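PDB 3OG2: beta-galactosidase from Trichoderma reesei, which probably hydrolyses terminal non-reducing beta-D-galactose residues in beta-D-galactosides and is a glycoprotein of glycoside hydrolase family 35. Local coordinates for residues H31-H36 and P171-Q176; V517-T522 and Q538-G543; D666-I671 and T712-G717. All coordinates share one frame; numbering follows the deposited sequence.

Contact 1 (H31-H36 and P171-Q176); sequences HSLFVH and PVILYQ
L33 reaches across to I173 and L174 with both of its methyl branches, and the contact between the two segments is wholly apolar: no hydrogen bond joins them. The CB of L33 is directed at the facing segment but touches nothing there, and CG, one bond further on, still lies short of it. Contact begins at the two methyls. CD2 meets the tip of I173, with L33 CD2 4.2 Å from I173 CD1, and also lies 4.3 Å from L174 CD1. The other branch diverges, bringing L33 CD1 to 4.3 Å from L174 CD2. The fork of L33 thus faces the forked end of L174 while one prong also abuts the isoleucine. The first torsion of L33 (chi1 -143°) is turned well away from a staggered position, a mild strain that accompanies this placement. On the isoleucine, an extended outer torsion (chi2 167°) carries CD1 outward, and this end methyl makes the approach. V35 follows L33 on the same side of its strand. Its CG2 stands 4.2 Å from L33 CD2 and 4.7 Å from I173 CD1, a looser approach. All the separations are ordinary or generous van der Waals distances, consistent with a buried, apolar interior without tight interlocking. Behind the contact, S32 OG donates to L33 O from above the carbonyl plane and is also bonded to R39. In the family 35 TIM barrel, strand 172-177 is a wall strand, next to strand 110-116, and the galactose-binding residues N179 and E180 follow it; the contact itself lies away from that site. Strand 33-35 is the middle member of an antiparallel N-terminal meander, between strand 26-28 and barrel strand 38-47, and both L33 and I173 also rest on V26 and I42 of those strands.

Contact 2 (V517-T522 and Q538-G543); sequences VTIHTT and QVVQLG
Q538 OE1 is gripped by two successive backbone N-H groups, those of N516 and V517. Across the contact V517 N donates to Q538 OE1 at 3.1 Å, with an N-H...O angle of 149° and the donor tilted from the amide carbonyl plane. The glutamine chain bends at its second torsion (chi2 -66°), which folds the amide back alongside V517, and the NE2 end of the same amide bonds to A536 O, fixing its rotation. The two side chains run alongside each other in opposite senses, leaving V517 CG1 3.7 Å from Q538 OE1. The segments belong to different sheets: strand 518-521 is an outermost strand of the eight-stranded antiparallel sheet of the second domain, and strand 538-542 runs within its five-stranded mixed sheet, so the apolar residues fill the space between two stacked sheets. V540 supplies both branches. Its CG2 fits against the fork of V517, 3.9 Å from V517 CG1 and 4.0 Å from V517 CG2, whereas its CG1 meets I519 tip to tip, V540 CG1 to I519 CD1 being 4.0 Å. L529 and M549 also pack on V540, and K511 lies against I519.

Contact 3 (D666-I671 and T712-G717); sequences DSLPEI and TLLFRG
L714 and E670 make the dense half of this contact. The CD2 methyl of L714 lies 3.6 Å from E670 OE2 and 3.8 Å from E670 CD, the two side chains crossing at about a right angle, and L668 CD1 reaches the same methyl at 4.0 Å. A bend in the glutamate chain (chi2 85°) brings its carboxylate against the CD2 methyl of L714, where OE2 forms a salt bridge with R849 of helix 846-850. W680 packs on E670, L714 and R716. The other half is polar and looser, and includes a water. There R716 NH1 donates to E670 O at 2.9 Å, a bent bond (131°) arriving from above the carbonyl plane, while the water, at the guanidinium edge, accepts from R716 NH2 and lies within hydrogen-bonding reach of E670 O. The loop is shaped by an Asx turn, L668 N to D666 OD1 at 2.8 Å, followed by the 3-10 turn 669-671. It leaves strand 663-666 of one all-beta domain and meets strand 713-720 in the sheet of another, so the contact joins two beta-sandwich modules. The arginine takes a backbone carbonyl rather than the glutamate carboxylate, E670 OE1 being 6.5 Å from R716 NH1; each charge has its own partner, R849 for E670 and D677 for R716, and both groups probably stay ionised despite their burial.

Followed from the N terminus, the three contacts come in series, with none nested in or crossing another. Contact 1 closes a long loop of 134 residues holding several helices and strands of the TIM barrel, tying the N-terminal meander to a later wall strand. Contact 2 spans only 15 residues: the chain turns back along strand 527-532 in one sheet of the second domain, then crosses to the other. Contact 3 closes a 40-residue connection without helix or strand, drawing two C-terminal all-beta modules together. It lies across the chain's centre from both others, 78 Å from contact 2 and 52 Å from contact 1, centre to centre; contact 1 is nearest the chain's centre.

Contact 1 (H31-H36 and P171-Q176)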
# COMPACT_ATOMS: atom_id res chain seq x y z
N HIS A 31 -6.91 27.21 5.97
CA HIS A 31 -7.91 26.17 6.27
C HIS A 31 -7.88 24.97 5.36
O HIS A 31 -8.13 23.86 5.80
CB HIS A 31 -9.32 26.77 6.22
CG HIS A 31 -9.43 28.01 7.05
ND1 HIS A 31 -9.23 28.01 8.39
CD2 HIS A 31 -9.72 29.28 6.66
CE1 HIS A 31 -9.41 29.26 8.85
NE2 HIS A 31 -9.70 30.04 7.80
N SER A 32 -7.59 25.20 4.07
CA SER A 32 -7.71 24.08 3.10
C SER A 32 -7.01 24.43 1.81
O SER A 32 -6.70 25.59 1.50
CB SER A 32 -9.18 23.75 2.81
OG SER A 32 -9.80 24.76 2.02
N LEU A 33 -6.82 23.38 1.02
CA LEU A 33 -6.63 23.55 -0.42
C LEU A 33 -7.88 24.06 -1.07
O LEU A 33 -9.02 23.86 -0.60
CB LEU A 33 -6.22 22.14 -0.94
CG LEU A 33 -5.22 22.08 -2.03
CD1 LEU A 33 -3.85 22.55 -1.49
CD2 LEU A 33 -5.11 20.69 -2.59
N PHE A 34 -7.69 24.68 -2.21
CA PHE A 34 -8.75 25.00 -3.15
C PHE A 34 -8.40 24.37 -4.49
O PHE A 34 -7.22 24.50 -4.93
CB PHE A 34 -8.88 26.51 -3.36
CG PHE A 34 -9.34 27.38 -2.21
CD1 PHE A 34 -8.55 27.54 -1.09
CD2 PHE A 34 -10.57 28.03 -2.27
CE1 PHE A 34 -8.94 28.33 -0.01
CE2 PHE A 34 -10.92 28.88 -1.21
CZ PHE A 34 -10.11 29.07 -0.12
N VAL A 35 -9.33 23.70 -5.12
CA VAL A 35 -9.13 23.13 -6.44
C VAL A 35 -10.17 23.76 -7.36
O VAL A 35 -11.39 23.65 -7.08
CB VAL A 35 -9.21 21.57 -6.38
CG1 VAL A 35 -9.11 21.03 -7.84
CG2 VAL A 35 -8.15 20.95 -5.50
N HIS A 36 -9.74 24.44 -8.42
CA HIS A 36 -10.64 25.19 -9.28
C HIS A 36 -11.51 26.13 -8.42
O HIS A 36 -12.67 26.36 -8.73
CB HIS A 36 -11.50 24.27 -10.12
CG HIS A 36 -10.80 23.41 -11.13
ND1 HIS A 36 -10.11 23.96 -12.19
CD2 HIS A 36 -10.65 22.07 -11.32
CE1 HIS A 36 -9.58 23.01 -12.97
NE2 HIS A 36 -9.90 21.85 -12.46
N PRO A 171 -4.44 14.64 -13.71
CA PRO A 171 -4.88 14.45 -12.32
C PRO A 171 -3.95 14.97 -11.24
O PRO A 171 -4.39 14.96 -10.09
CB PRO A 171 -4.96 12.89 -12.25
CG PRO A 171 -3.89 12.45 -13.21
CD PRO A 171 -3.94 13.42 -14.35
N VAL A 172 -2.71 15.34 -11.54
CA VAL A 172 -1.76 15.66 -10.45
C VAL A 172 -1.99 17.06 -9.88
O VAL A 172 -1.97 18.05 -10.62
CB VAL A 172 -0.30 15.50 -10.94
CG1 VAL A 172 0.65 15.96 -9.84
CG2 VAL A 172 -0.00 14.05 -11.31
N ILE A 173 -2.22 17.12 -8.57
CA ILE A 173 -2.49 18.41 -7.92
C ILE A 173 -1.42 18.86 -6.95
O ILE A 173 -1.39 20.03 -6.57
CB ILE A 173 -3.86 18.34 -7.17
CG1 ILE A 173 -3.90 17.24 -6.11
CG2 ILE A 173 -4.99 18.25 -8.18
CD1 ILE A 173 -5.08 17.35 -5.17
N LEU A 174 -0.55 17.95 -6.51
CA LEU A 174 0.45 18.24 -5.47
C LEU A 174 1.69 17.40 -5.77
O LEU A 174 1.59 16.33 -6.36
CB LEU A 174 -0.03 17.88 -4.09
CG LEU A 174 -1.19 18.72 -3.54
CD1 LEU A 174 -1.72 18.02 -2.27
CD2 LEU A 174 -0.71 20.14 -3.22
N TYR A 175 2.85 17.93 -5.38
CA TYR A 175 4.11 17.22 -5.55
C TYR A 175 4.90 17.27 -4.26
O TYR A 175 5.07 18.34 -3.67
CB TYR A 175 4.87 17.90 -6.70
CG TYR A 175 6.21 17.33 -7.10
CD1 TYR A 175 7.37 17.48 -6.33
CD2 TYR A 175 6.30 16.62 -8.33
CE1 TYR A 175 8.56 16.94 -6.72
CE2 TYR A 175 7.54 16.11 -8.73
CZ TYR A 175 8.66 16.28 -7.92
OH TYR A 175 9.89 15.78 -8.33
N GLN A 176 5.47 16.11 -3.89
CA GLN A 176 6.34 16.06 -2.70
C GLN A 176 7.77 15.84 -3.18
O GLN A 176 8.09 14.81 -3.81
CB GLN A 176 5.94 14.88 -1.80
CG GLN A 176 6.89 14.70 -0.62
CD GLN A 176 6.59 13.43 0.12
OE1 GLN A 176 5.53 13.29 0.77
NE2 GLN A 176 7.51 12.45 0.10

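Contact 2 (V517-T522 and Q538-G543)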
# COMPACT_ATOMS: atom_id res chain seq x y z
N VAL A 517 -38.58 5.01 16.33
CA VAL A 517 -38.36 6.45 16.37
C VAL A 517 -39.52 7.18 17.04
O VAL A 517 -40.71 6.88 16.85
CB VAL A 517 -38.09 6.93 14.91
CG1 VAL A 517 -39.21 6.54 13.97
CG2 VAL A 517 -37.87 8.45 14.93
N THR A 518 -39.20 8.17 17.87
CA THR A 518 -40.22 9.05 18.42
C THR A 518 -39.97 10.47 17.94
O THR A 518 -38.83 10.88 17.68
CB THR A 518 -40.25 9.06 19.95
OG1 THR A 518 -39.01 9.56 20.38
CG2 THR A 518 -40.38 7.65 20.54
N ILE A 519 -41.05 11.26 17.90
CA ILE A 519 -40.97 12.55 17.29
C ILE A 519 -41.73 13.52 18.16
O ILE A 519 -42.88 13.27 18.48
CB ILE A 519 -41.60 12.56 15.87
CG1 ILE A 519 -41.02 11.55 14.91
CG2 ILE A 519 -41.48 13.98 15.33
CD1 ILE A 519 -41.88 11.21 13.74
N HIS A 520 -41.10 14.63 18.49
CA HIS A 520 -41.77 15.66 19.27
C HIS A 520 -41.48 17.00 18.64
O HIS A 520 -40.35 17.34 18.30
CB HIS A 520 -41.25 15.60 20.70
CG HIS A 520 -41.67 14.34 21.38
ND1 HIS A 520 -42.89 14.22 22.01
CD2 HIS A 520 -41.05 13.15 21.55
CE1 HIS A 520 -43.00 13.01 22.53
NE2 HIS A 520 -41.90 12.34 22.26
N THR A 521 -42.51 17.81 18.47
CA THR A 521 -42.27 19.06 17.73
C THR A 521 -42.47 20.24 18.64
O THR A 521 -43.38 20.35 19.47
CB THR A 521 -43.15 18.95 16.47
OG1 THR A 521 -42.67 17.79 15.71
CG2 THR A 521 -43.01 20.15 15.58
N THR A 522 -41.61 21.25 18.62
CA THR A 522 -41.79 22.31 19.59
C THR A 522 -42.71 23.38 19.05
O THR A 522 -43.10 23.31 17.89
CB THR A 522 -40.41 22.97 19.78
OG1 THR A 522 -40.16 23.62 18.51
CG2 THR A 522 -39.31 21.97 20.08
N GLN A 538 -35.12 2.97 10.48
CA GLN A 538 -36.22 3.87 10.69
C GLN A 538 -36.18 4.94 9.58
O GLN A 538 -35.08 5.38 9.20
CB GLN A 538 -36.11 4.59 12.05
CG GLN A 538 -35.73 3.68 13.20
CD GLN A 538 -36.78 2.65 13.51
OE1 GLN A 538 -37.89 3.06 13.97
NE2 GLN A 538 -36.47 1.35 13.35
N VAL A 539 -37.33 5.36 9.10
CA VAL A 539 -37.34 6.39 8.07
C VAL A 539 -38.47 7.34 8.44
O VAL A 539 -39.60 6.90 8.68
CB VAL A 539 -37.58 5.83 6.65
CG1 VAL A 539 -37.57 6.95 5.58
CG2 VAL A 539 -36.54 4.78 6.28
N VAL A 540 -38.18 8.63 8.44
CA VAL A 540 -39.16 9.67 8.70
C VAL A 540 -39.06 10.74 7.61
O VAL A 540 -37.96 11.12 7.18
CB VAL A 540 -38.94 10.32 10.10
CG1 VAL A 540 -39.90 11.51 10.30
CG2 VAL A 540 -39.09 9.28 11.19
N GLN A 541 -40.22 11.22 7.18
CA GLN A 541 -40.30 12.31 6.22
C GLN A 541 -40.79 13.58 6.92
O GLN A 541 -41.82 13.56 7.62
CB GLN A 541 -41.28 11.95 5.10
CG GLN A 541 -41.38 13.13 4.13
CD GLN A 541 -42.22 12.79 2.93
OE1 GLN A 541 -42.82 11.72 2.94
NE2 GLN A 541 -42.28 13.68 1.93
N LEU A 542 -40.05 14.67 6.77
CA LEU A 542 -40.39 15.98 7.29
C LEU A 542 -40.48 16.95 6.12
O LEU A 542 -39.47 17.47 5.62
CB LEU A 542 -39.37 16.48 8.31
CG LEU A 542 -38.96 15.55 9.46
CD1 LEU A 542 -37.86 16.20 10.28
CD2 LEU A 542 -40.16 15.20 10.32
N GLY A 543 -41.66 17.26 5.64
CA GLY A 543 -41.72 18.07 4.42
C GLY A 543 -41.08 17.27 3.30
O GLY A 543 -41.42 16.12 3.03

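Contact 3 (D666-I671 and T712-G717)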
# COMPACT_ATOMS: atom_id res chain seq x y z
N ASP A 666 19.08 -28.73 -12.83
CA ASP A 666 20.05 -28.36 -11.78
C ASP A 666 20.40 -26.90 -11.91
O ASP A 666 20.80 -26.46 -12.99
CB ASP A 666 21.27 -29.23 -11.98
CG ASP A 666 22.31 -29.06 -10.87
OD1 ASP A 666 22.20 -28.24 -9.94
OD2 ASP A 666 23.28 -29.85 -10.94
N SER A 667 20.22 -26.16 -10.82
CA SER A 667 20.58 -24.76 -10.89
C SER A 667 21.82 -24.45 -10.05
O SER A 667 22.06 -23.30 -9.70
CB SER A 667 19.42 -23.88 -10.46
OG SER A 667 19.72 -22.48 -10.69
N LEU A 668 22.64 -25.47 -9.79
CA LEU A 668 23.99 -25.23 -9.29
C LEU A 668 25.00 -26.06 -10.08
O LEU A 668 25.80 -26.85 -9.54
CB LEU A 668 24.02 -25.49 -7.79
CG LEU A 668 25.21 -24.88 -7.05
CD1 LEU A 668 25.22 -23.35 -7.07
CD2 LEU A 668 25.21 -25.43 -5.59
N PRO A 669 25.03 -25.91 -11.41
CA PRO A 669 26.02 -26.65 -12.21
C PRO A 669 27.45 -26.20 -11.91
O PRO A 669 28.39 -26.90 -12.25
CB PRO A 669 25.67 -26.25 -13.63
CG PRO A 669 25.04 -24.88 -13.52
CD PRO A 669 24.20 -25.01 -12.27
N GLU A 670 27.59 -25.05 -11.24
CA GLU A 670 28.89 -24.48 -10.92
C GLU A 670 29.75 -25.47 -10.15
O GLU A 670 30.98 -25.41 -10.23
CB GLU A 670 28.72 -23.26 -10.00
CG GLU A 670 28.11 -22.07 -10.73
CD GLU A 670 26.61 -22.01 -10.81
OE1 GLU A 670 25.92 -23.01 -10.51
OE2 GLU A 670 26.05 -20.94 -11.18
N ILE A 671 29.14 -26.34 -9.33
CA ILE A 671 29.95 -27.15 -8.44
C ILE A 671 30.37 -28.46 -9.10
O ILE A 671 31.12 -29.23 -8.49
CB ILE A 671 29.21 -27.47 -7.10
CG1 ILE A 671 27.92 -28.24 -7.32
CG2 ILE A 671 29.01 -26.21 -6.29
CD1 ILE A 671 27.32 -28.82 -6.05
N THR A 712 20.18 -13.17 -5.76
CA THR A 712 21.24 -13.98 -5.23
C THR A 712 22.55 -13.74 -5.99
O THR A 712 22.57 -13.61 -7.22
CB THR A 712 20.84 -15.48 -5.41
OG1 THR A 712 19.52 -15.67 -4.92
CG2 THR A 712 21.80 -16.43 -4.69
N LEU A 713 23.66 -13.70 -5.26
CA LEU A 713 25.00 -13.57 -5.82
C LEU A 713 25.77 -14.88 -5.67
O LEU A 713 25.54 -15.65 -4.72
CB LEU A 713 25.76 -12.49 -5.03
CG LEU A 713 25.14 -11.10 -5.01
CD1 LEU A 713 26.03 -10.18 -4.17
CD2 LEU A 713 24.95 -10.57 -6.44
N LEU A 714 26.70 -15.12 -6.59
CA LEU A 714 27.61 -16.24 -6.49
C LEU A 714 29.04 -15.76 -6.64
O LEU A 714 29.31 -14.87 -7.43
CB LEU A 714 27.35 -17.35 -7.49
CG LEU A 714 26.08 -18.17 -7.28
CD1 LEU A 714 24.88 -17.49 -7.90
CD2 LEU A 714 26.26 -19.59 -7.87
N PHE A 715 29.92 -16.39 -5.89
CA PHE A 715 31.35 -16.10 -5.94
C PHE A 715 32.11 -17.40 -6.16
O PHE A 715 31.72 -18.43 -5.59
CB PHE A 715 31.86 -15.49 -4.64
CG PHE A 715 31.15 -14.19 -4.32
CD1 PHE A 715 29.90 -14.17 -3.69
CD2 PHE A 715 31.73 -12.99 -4.68
CE1 PHE A 715 29.25 -12.95 -3.50
CE2 PHE A 715 31.15 -11.75 -4.48
CZ PHE A 715 29.90 -11.77 -3.89
N ARG A 716 33.17 -17.35 -6.94
CA ARG A 716 34.01 -18.55 -7.15
C ARG A 716 35.45 -18.14 -6.83
O ARG A 716 35.98 -17.21 -7.47
CB ARG A 716 33.90 -19.07 -8.59
CG ARG A 716 32.53 -19.71 -8.75
CD ARG A 716 32.29 -20.17 -10.13
NE ARG A 716 33.22 -21.12 -10.72
CZ ARG A 716 33.18 -22.43 -10.52
NH1 ARG A 716 32.31 -22.93 -9.63
NH2 ARG A 716 33.98 -23.28 -11.16
N GLY A 717 36.00 -18.78 -5.81
CA GLY A 717 37.33 -18.45 -5.37
C GLY A 717 38.32 -19.59 -5.62
O GLY A 717 38.13 -20.71 -5.09
O HOH W 1 33.70 -26.14 -10.97